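Local structure of glutathione transferase (Phanerochaete chrysosporium, 4F0C) at residues A[151-161]-A[197-207]; A[19-27]-A[210-220]. The protein probably transfers glutathione to or from small molecules as a Ure2p-type glutathione transferase, and binds oxidized glutathione disulfide in its pocket. All blocks are in the same frame, centred on the assembly; numbering follows the deposited sequence.

Interaction 1: residues A[151-161]-A[197-207]; sequences LESVLSQRQWL and FPSVHRWHTAL. With SO4 (sulfate ion), chain C.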
# COMPACT_ATOMS: atom_id res chain seq x y z
N LEU A 151 -14.28 -1.38 7.74
CA LEU A 151 -14.28 -0.09 8.44
C LEU A 151 -15.47 0.00 9.40
O LEU A 151 -15.34 0.47 10.52
CB LEU A 151 -14.28 1.08 7.44
CG LEU A 151 -12.97 1.23 6.65
CD1 LEU A 151 -13.18 2.22 5.48
CD2 LEU A 151 -11.84 1.69 7.57
N GLU A 152 -16.62 -0.50 8.96
CA GLU A 152 -17.82 -0.52 9.80
C GLU A 152 -17.60 -1.32 11.09
O GLU A 152 -18.01 -0.90 12.17
CB GLU A 152 -18.99 -1.12 9.03
CG GLU A 152 -20.34 -1.10 9.79
CD GLU A 152 -20.91 0.28 10.00
OE1 GLU A 152 -20.59 1.19 9.21
OE2 GLU A 152 -21.68 0.47 10.95
N SER A 153 -16.95 -2.48 10.95
CA SER A 153 -16.72 -3.38 12.07
C SER A 153 -15.87 -2.74 13.16
O SER A 153 -16.03 -3.08 14.33
CB SER A 153 -16.07 -4.71 11.62
OG SER A 153 -14.69 -4.55 11.28
N VAL A 154 -15.00 -1.80 12.81
CA VAL A 154 -14.22 -1.12 13.85
C VAL A 154 -14.81 0.23 14.27
O VAL A 154 -14.80 0.55 15.46
CB VAL A 154 -12.68 -0.96 13.51
CG1 VAL A 154 -12.10 -2.28 13.04
CG2 VAL A 154 -12.43 0.11 12.49
N LEU A 155 -15.33 1.01 13.32
CA LEU A 155 -15.86 2.35 13.63
C LEU A 155 -17.16 2.32 14.43
O LEU A 155 -17.60 3.34 14.96
CB LEU A 155 -16.02 3.18 12.35
CG LEU A 155 -14.65 3.49 11.71
CD1 LEU A 155 -14.85 4.01 10.30
CD2 LEU A 155 -13.90 4.52 12.56
N SER A 156 -17.80 1.16 14.51
CA SER A 156 -18.98 1.09 15.38
C SER A 156 -18.56 1.07 16.84
O SER A 156 -19.38 1.19 17.72
CB SER A 156 -19.82 -0.16 15.07
OG SER A 156 -19.00 -1.32 15.22
N GLN A 157 -17.26 0.91 17.10
CA GLN A 157 -16.79 0.79 18.47
C GLN A 157 -15.61 1.71 18.75
O GLN A 157 -15.04 1.66 19.83
CB GLN A 157 -16.36 -0.65 18.74
CG GLN A 157 -17.53 -1.62 18.64
CD GLN A 157 -17.23 -2.95 19.26
OE1 GLN A 157 -16.14 -3.48 19.12
NE2 GLN A 157 -18.22 -3.50 19.96
N ARG A 158 -15.22 2.54 17.79
CA ARG A 158 -14.20 3.55 18.06
C ARG A 158 -14.54 4.78 17.24
O ARG A 158 -15.10 4.65 16.15
CB ARG A 158 -12.77 3.07 17.72
CG ARG A 158 -12.53 2.78 16.24
CD ARG A 158 -11.10 2.21 15.99
NE ARG A 158 -10.99 0.80 16.45
CZ ARG A 158 -9.96 0.00 16.14
NH1 ARG A 158 -8.95 0.49 15.40
NH2 ARG A 158 -9.93 -1.27 16.55
N GLN A 159 -14.21 5.96 17.77
CA GLN A 159 -14.55 7.21 17.09
C GLN A 159 -13.65 7.43 15.87
O GLN A 159 -14.11 7.91 14.82
CB GLN A 159 -14.41 8.40 18.05
CG GLN A 159 -14.85 9.69 17.40
CD GLN A 159 -14.93 10.84 18.36
OE1 GLN A 159 -14.50 10.74 19.53
NE2 GLN A 159 -15.49 11.95 17.88
N TRP A 160 -12.37 7.10 16.03
CA TRP A 160 -11.32 7.33 15.03
C TRP A 160 -10.47 6.07 14.98
O TRP A 160 -10.47 5.29 15.93
CB TRP A 160 -10.40 8.50 15.48
CG TRP A 160 -11.11 9.80 15.69
CD1 TRP A 160 -11.30 10.45 16.88
CD2 TRP A 160 -11.71 10.62 14.68
NE1 TRP A 160 -12.00 11.64 16.67
CE2 TRP A 160 -12.26 11.76 15.33
CE3 TRP A 160 -11.84 10.51 13.30
CZ2 TRP A 160 -12.93 12.77 14.64
CZ3 TRP A 160 -12.53 11.52 12.61
CH2 TRP A 160 -13.04 12.63 13.28
N LEU A 161 -9.68 5.87 13.92
CA LEU A 161 -8.98 4.59 13.78
C LEU A 161 -7.93 4.31 14.86
O LEU A 161 -7.80 3.18 15.31
CB LEU A 161 -8.31 4.48 12.40
CG LEU A 161 -9.36 4.36 11.30
CD1 LEU A 161 -8.70 4.50 9.91
CD2 LEU A 161 -10.11 3.03 11.39
N PHE A 197 -23.82 1.36 5.89
CA PHE A 197 -22.61 1.46 6.70
C PHE A 197 -22.67 2.68 7.60
O PHE A 197 -21.95 3.66 7.36
CB PHE A 197 -21.38 1.53 5.77
CG PHE A 197 -21.30 0.35 4.82
CD1 PHE A 197 -20.81 -0.86 5.27
CD2 PHE A 197 -21.75 0.44 3.51
CE1 PHE A 197 -20.75 -1.98 4.42
CE2 PHE A 197 -21.70 -0.67 2.65
CZ PHE A 197 -21.20 -1.88 3.11
N PRO A 198 -23.54 2.64 8.63
CA PRO A 198 -23.83 3.87 9.38
C PRO A 198 -22.64 4.42 10.16
O PRO A 198 -22.51 5.63 10.26
CB PRO A 198 -24.99 3.48 10.31
CG PRO A 198 -25.03 1.99 10.30
CD PRO A 198 -24.45 1.54 9.00
N SER A 199 -21.79 3.55 10.71
CA SER A 199 -20.58 4.02 11.40
C SER A 199 -19.58 4.64 10.42
O SER A 199 -18.95 5.68 10.73
CB SER A 199 -19.92 2.86 12.16
OG SER A 199 -20.89 2.25 13.02
N VAL A 200 -19.38 3.99 9.28
CA VAL A 200 -18.51 4.58 8.26
C VAL A 200 -19.08 5.92 7.80
O VAL A 200 -18.33 6.88 7.59
CB VAL A 200 -18.30 3.63 7.04
CG1 VAL A 200 -17.29 4.25 6.05
CG2 VAL A 200 -17.80 2.24 7.53
N HIS A 201 -20.41 5.99 7.67
CA HIS A 201 -21.04 7.26 7.27
C HIS A 201 -20.80 8.35 8.32
O HIS A 201 -20.53 9.50 7.97
CB HIS A 201 -22.53 7.07 7.04
CG HIS A 201 -23.29 8.35 6.79
ND1 HIS A 201 -24.00 9.00 7.78
CD2 HIS A 201 -23.45 9.09 5.67
CE1 HIS A 201 -24.56 10.09 7.28
NE2 HIS A 201 -24.25 10.16 6.00
N ARG A 202 -20.93 7.99 9.60
CA ARG A 202 -20.72 8.96 10.70
C ARG A 202 -19.31 9.55 10.63
O ARG A 202 -19.11 10.77 10.70
CB ARG A 202 -20.88 8.25 12.05
CG ARG A 202 -20.64 9.12 13.27
CD ARG A 202 -20.23 8.26 14.49
NE ARG A 202 -18.84 7.82 14.42
CZ ARG A 202 -18.44 6.55 14.52
NH1 ARG A 202 -19.35 5.57 14.70
NH2 ARG A 202 -17.15 6.26 14.47
N TRP A 203 -18.34 8.65 10.50
CA TRP A 203 -16.92 9.03 10.49
C TRP A 203 -16.57 9.82 9.25
O TRP A 203 -15.92 10.88 9.32
CB TRP A 203 -16.13 7.74 10.57
CG TRP A 203 -14.63 7.67 10.29
CD1 TRP A 203 -13.62 8.02 11.13
CD2 TRP A 203 -14.02 7.04 9.16
NE1 TRP A 203 -12.40 7.68 10.58
CE2 TRP A 203 -12.62 7.06 9.37
CE3 TRP A 203 -14.53 6.46 7.98
CZ2 TRP A 203 -11.72 6.53 8.44
CZ3 TRP A 203 -13.63 5.93 7.05
CH2 TRP A 203 -12.24 5.97 7.29
N HIS A 204 -17.00 9.32 8.09
CA HIS A 204 -16.75 10.04 6.83
C HIS A 204 -17.38 11.42 6.88
O HIS A 204 -16.78 12.41 6.46
CB HIS A 204 -17.31 9.25 5.64
CG HIS A 204 -17.00 9.86 4.31
ND1 HIS A 204 -15.75 9.81 3.74
CD2 HIS A 204 -17.79 10.55 3.44
CE1 HIS A 204 -15.78 10.45 2.57
NE2 HIS A 204 -17.00 10.90 2.37
N THR A 205 -18.60 11.52 7.40
CA THR A 205 -19.27 12.81 7.42
C THR A 205 -18.55 13.78 8.34
O THR A 205 -18.44 14.97 8.04
CB THR A 205 -20.77 12.67 7.83
OG1 THR A 205 -21.42 11.85 6.87
CG2 THR A 205 -21.49 14.05 7.92
N ALA A 206 -18.07 13.27 9.46
CA ALA A 206 -17.35 14.12 10.39
C ALA A 206 -16.08 14.66 9.69
O ALA A 206 -15.75 15.84 9.83
CB ALA A 206 -17.02 13.38 11.68
N LEU A 207 -15.43 13.81 8.89
CA LEU A 207 -14.20 14.21 8.19
C LEU A 207 -14.46 15.27 7.13
O LEU A 207 -13.79 16.30 7.11
CB LEU A 207 -13.50 12.97 7.58
CG LEU A 207 -12.84 12.05 8.61
CD1 LEU A 207 -12.67 10.62 8.10
CD2 LEU A 207 -11.48 12.64 9.03
S SO4 C . -6.45 -2.28 15.45
O1 SO4 C . -5.96 -3.04 14.29
O2 SO4 C . -5.55 -2.44 16.57
O3 SO4 C . -6.44 -0.81 15.28
O4 SO4 C . -7.78 -2.75 15.71
O HOH W 1 -16.42 9.18 14.01

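Interaction 2: residues A[19-27]-A[210-220]; sequences WKVDMLLRE and RPAIAESLKTK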
# COMPACT_ATOMS: atom_id res chain seq x y z
N TRP A 19 -4.94 14.46 -3.30
CA TRP A 19 -5.85 15.26 -2.45
C TRP A 19 -5.74 14.91 -0.97
O TRP A 19 -6.07 15.73 -0.12
CB TRP A 19 -7.31 15.18 -2.97
CG TRP A 19 -7.35 15.85 -4.33
CD1 TRP A 19 -7.31 15.24 -5.57
CD2 TRP A 19 -7.28 17.28 -4.58
NE1 TRP A 19 -7.27 16.20 -6.56
CE2 TRP A 19 -7.26 17.45 -5.99
CE3 TRP A 19 -7.29 18.41 -3.76
CZ2 TRP A 19 -7.20 18.72 -6.59
CZ3 TRP A 19 -7.24 19.69 -4.37
CH2 TRP A 19 -7.18 19.82 -5.76
N LYS A 20 -5.25 13.70 -0.66
CA LYS A 20 -4.93 13.37 0.73
C LYS A 20 -3.93 14.37 1.28
O LYS A 20 -4.05 14.83 2.42
CB LYS A 20 -4.25 12.00 0.85
CG LYS A 20 -5.05 10.80 0.32
CD LYS A 20 -4.11 9.58 0.39
CE LYS A 20 -4.61 8.40 -0.47
NZ LYS A 20 -3.55 7.32 -0.46
N VAL A 21 -2.90 14.65 0.47
CA VAL A 21 -1.83 15.54 0.90
C VAL A 21 -2.34 16.98 0.95
O VAL A 21 -2.04 17.69 1.89
CB VAL A 21 -0.64 15.46 -0.06
CG1 VAL A 21 0.46 16.39 0.39
CG2 VAL A 21 -0.11 14.00 -0.09
N ASP A 22 -3.07 17.40 -0.08
CA ASP A 22 -3.72 18.72 -0.04
C ASP A 22 -4.52 18.91 1.27
O ASP A 22 -4.40 19.95 1.93
CB ASP A 22 -4.61 18.87 -1.29
CG ASP A 22 -5.30 20.23 -1.37
OD1 ASP A 22 -6.38 20.42 -0.74
OD2 ASP A 22 -4.77 21.09 -2.09
N MET A 23 -5.34 17.92 1.64
CA MET A 23 -6.12 18.00 2.89
C MET A 23 -5.22 18.23 4.11
O MET A 23 -5.50 19.10 4.92
CB MET A 23 -6.90 16.70 3.12
CG MET A 23 -8.12 16.57 2.25
SD MET A 23 -8.90 14.94 2.34
CE MET A 23 -10.04 15.10 0.95
N LEU A 24 -4.17 17.43 4.24
CA LEU A 24 -3.28 17.56 5.41
C LEU A 24 -2.57 18.90 5.45
O LEU A 24 -2.45 19.51 6.51
CB LEU A 24 -2.26 16.40 5.47
CG LEU A 24 -1.21 16.55 6.61
CD1 LEU A 24 -1.93 16.50 7.97
CD2 LEU A 24 -0.22 15.40 6.51
N LEU A 25 -2.10 19.37 4.29
CA LEU A 25 -1.41 20.66 4.26
C LEU A 25 -2.37 21.79 4.70
O LEU A 25 -1.97 22.69 5.44
CB LEU A 25 -0.86 20.95 2.85
CG LEU A 25 0.32 20.06 2.41
CD1 LEU A 25 0.59 20.29 0.93
CD2 LEU A 25 1.58 20.35 3.23
N ARG A 26 -3.62 21.73 4.24
CA ARG A 26 -4.61 22.73 4.66
C ARG A 26 -4.91 22.64 6.15
O ARG A 26 -5.02 23.66 6.82
CB ARG A 26 -5.91 22.62 3.86
CG ARG A 26 -5.76 22.98 2.39
CD ARG A 26 -7.09 22.94 1.59
NE ARG A 26 -6.73 22.91 0.17
CZ ARG A 26 -6.48 23.98 -0.57
NH1 ARG A 26 -6.66 25.21 -0.08
NH2 ARG A 26 -6.07 23.82 -1.82
N GLU A 27 -5.06 21.41 6.67
CA GLU A 27 -5.32 21.20 8.11
C GLU A 27 -4.22 21.82 8.97
O GLU A 27 -4.49 22.40 10.02
CB GLU A 27 -5.41 19.69 8.44
CG GLU A 27 -6.68 18.99 7.96
CD GLU A 27 -7.91 19.25 8.85
OE1 GLU A 27 -7.93 20.22 9.63
OE2 GLU A 27 -8.86 18.45 8.79
N ARG A 210 -15.15 18.93 8.27
CA ARG A 210 -14.06 19.75 8.77
C ARG A 210 -13.68 20.81 7.71
O ARG A 210 -13.53 20.47 6.54
CB ARG A 210 -12.82 18.90 9.07
CG ARG A 210 -12.97 17.93 10.26
CD ARG A 210 -11.66 17.17 10.47
NE ARG A 210 -10.55 18.09 10.78
CZ ARG A 210 -10.34 18.61 11.99
NH1 ARG A 210 -11.17 18.33 12.99
NH2 ARG A 210 -9.31 19.43 12.19
N PRO A 211 -13.50 22.07 8.12
CA PRO A 211 -13.32 23.16 7.15
C PRO A 211 -12.15 22.95 6.18
O PRO A 211 -12.32 23.24 4.99
CB PRO A 211 -13.09 24.39 8.04
CG PRO A 211 -13.93 24.09 9.26
CD PRO A 211 -13.70 22.59 9.49
N ALA A 212 -11.01 22.47 6.66
CA ALA A 212 -9.86 22.25 5.76
C ALA A 212 -10.17 21.17 4.72
O ALA A 212 -9.80 21.29 3.55
CB ALA A 212 -8.61 21.87 6.55
N ILE A 213 -10.85 20.11 5.15
CA ILE A 213 -11.15 19.02 4.23
C ILE A 213 -12.25 19.44 3.24
O ILE A 213 -12.17 19.18 2.04
CB ILE A 213 -11.51 17.75 5.02
CG1 ILE A 213 -10.24 17.25 5.74
CG2 ILE A 213 -12.02 16.65 4.10
CD1 ILE A 213 -10.43 15.94 6.48
N ALA A 214 -13.28 20.11 3.76
CA ALA A 214 -14.30 20.69 2.91
C ALA A 214 -13.68 21.64 1.87
O ALA A 214 -14.09 21.66 0.72
CB ALA A 214 -15.31 21.43 3.76
N GLU A 215 -12.70 22.44 2.30
CA GLU A 215 -12.04 23.37 1.39
C GLU A 215 -11.24 22.63 0.32
O GLU A 215 -11.25 23.00 -0.84
CB GLU A 215 -11.13 24.33 2.17
CG GLU A 215 -10.38 25.34 1.29
CD GLU A 215 -9.51 26.29 2.10
OE1 GLU A 215 -10.07 27.19 2.74
OE2 GLU A 215 -8.28 26.13 2.12
N SER A 216 -10.54 21.56 0.73
CA SER A 216 -9.84 20.70 -0.21
C SER A 216 -10.79 20.12 -1.27
O SER A 216 -10.47 20.12 -2.48
CB SER A 216 -9.10 19.57 0.55
OG SER A 216 -8.47 18.69 -0.35
N LEU A 217 -11.95 19.62 -0.84
CA LEU A 217 -12.90 19.00 -1.77
C LEU A 217 -13.45 20.06 -2.73
O LEU A 217 -13.67 19.78 -3.91
CB LEU A 217 -14.04 18.30 -1.01
CG LEU A 217 -13.63 17.07 -0.19
CD1 LEU A 217 -14.77 16.60 0.74
CD2 LEU A 217 -13.14 15.93 -1.11
N LYS A 218 -13.63 21.27 -2.22
CA LYS A 218 -14.21 22.34 -3.03
C LYS A 218 -13.16 22.77 -4.07
O LYS A 218 -13.49 23.05 -5.22
CB LYS A 218 -14.64 23.51 -2.14
CG LYS A 218 -15.17 24.74 -2.90
CD LYS A 218 -15.52 25.89 -1.95
CE LYS A 218 -16.20 27.06 -2.67
NZ LYS A 218 -16.51 28.20 -1.75
N THR A 219 -11.90 22.80 -3.66
CA THR A 219 -10.80 23.19 -4.52
C THR A 219 -10.66 22.19 -5.66
O THR A 219 -10.45 22.56 -6.82
CB THR A 219 -9.48 23.26 -3.71
OG1 THR A 219 -9.58 24.28 -2.71
CG2 THR A 219 -8.27 23.56 -4.61
N LYS A 220 -10.78 20.90 -5.32
CA LYS A 220 -10.72 19.87 -6.34
C LYS A 220 -11.83 20.03 -7.37
O LYS A 220 -11.57 19.92 -8.57
CB LYS A 220 -10.74 18.46 -5.70
CG LYS A 220 -10.87 17.29 -6.68
CD LYS A 220 -10.78 15.96 -5.92
CE LYS A 220 -10.51 14.76 -6.82
NZ LYS A 220 -11.46 14.71 -7.94
O HOH W 2 -10.33 21.71 9.44

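Interaction 1: residues A[151-161]-A[197-207]
The carbonyl oxygen of L155 is gripped by both terminal nitrogens of R202: NH1 lies 2.8 Å from L155 O and NH2 3.0 Å from it, with the oxygen almost exactly in the guanidinium plane. R202 reaches this spot because its chain is bent about the CG-CD bond, bringing the flat group end-on to the carbonyl of L155, near the end of helix 134-155. An arginine suits the place, since the backbone here presents several carbonyls: NH2 also makes weak bonds to R158 O and Q159 O, while a water joins R202 NE to Q159 O.

E152 does the converse job at the start of helix 198-209. Its carboxylate covers the first turn, where amide hydrogens lack carbonyls earlier in the helix. V200 N donates to E152 OE1 at 3.1 Å in a nearly straight bond (167°), and S199 N uses the syn lone pair of OE2. The hydroxyl of S199 comes to the same oxygen from above the carboxylate plane, S199 OG lying 2.8 Å from E152 OE2.

Between these polar ends L155 is a knob among S199, V200, R202 and W203. Its CD1 methyl rests on the W203 indole, 3.7 Å from the centroid of the six-membered ring, and L207 CD1 covers the opposite face. W160 meets W203 rim to rim with the planes at 57°, its CE3 reaching the edge of W203. The indole N-H of W203 is bonded to D170, so a tryptophan can be buried here.

Two helices of the C-terminal all-helical GST domain are thus joined, the segments 151-155 and 198-207 running at 77° to each other. One end of each helix is met by a side chain of the other: an anion at the start of 198-209 and a cation toward the carboxyl end of 134-155, charges that probably complement both helix dipoles.

Interaction 2: residues A[19-27]-A[210-220]
R26 and E215 meet at about a right angle, guanidinium and carboxylate planes 80° apart, and R26 NH1 bonds to E215 OE2 at 2.9 Å. The same guanidinium lies side-on to D22, one turn back on its own helix, with R26 NE 2.7 Å from D22 OD1 and NH2 bonded to OD2. T219 OG1 sits over one of its faces. The arm, extended from CG to NE, lies as a knob among A212, E215, S216 and T219; an alanine here would probably leave E215 without its cationic mate and D22 freer to turn.

S216 is small enough to press against M23 while its hydroxyl, set anti to the backbone N, donates to D22 OD1 at 2.7 Å. That oxygen therefore has two donors, S216 OG and R26 NE, arriving from opposite faces of the carboxylate plane.

The segments 19-27 and 211-220 run at 137° to each other, and their helices belong to the two halves of the GST fold: 18-28 packs against the sheet of the thioredoxin-like domain, and 211-227 is the last helix of the chain.

At one end K220 lays its aliphatic chain over the W19 indole, CB standing 3.5 Å from the centroid of the six-membered ring, while its NZ goes on to V14 O. The W19 N-H is bonded to H12 O. At the other end R210 crosses E27 roughly at right angles, yet their flat groups are only 32° apart, and the pairing is two-pronged: R210 NE to E27 OE2 at 2.6 Å, NH2 to OE1. M23 slants across I213 and L217, its CE 3.8 Å from L217 CD2.

Interaction 1 lies within the C-terminal domain, its centre about 17 Å from the centre of the chain, whereas interaction 2 joins the first helix to the last, its centre about 10 Å from that point. Both are partly buried. They share no helix, but 198-209 and 211-227 follow each other directly, and L207 O touches I213 CB at 3.4 Å where the two contacts meet. Their chemistry differs: in interaction 1 charged side chains serve mainly backbone groups near helix ends, with an apolar patch centred on the buried W203 between them, whereas in interaction 2 charges pair across the domain interface (R26-E215, E27-R210), R26 also pairs with D22 of its own helix, and apolar packing is mixed in.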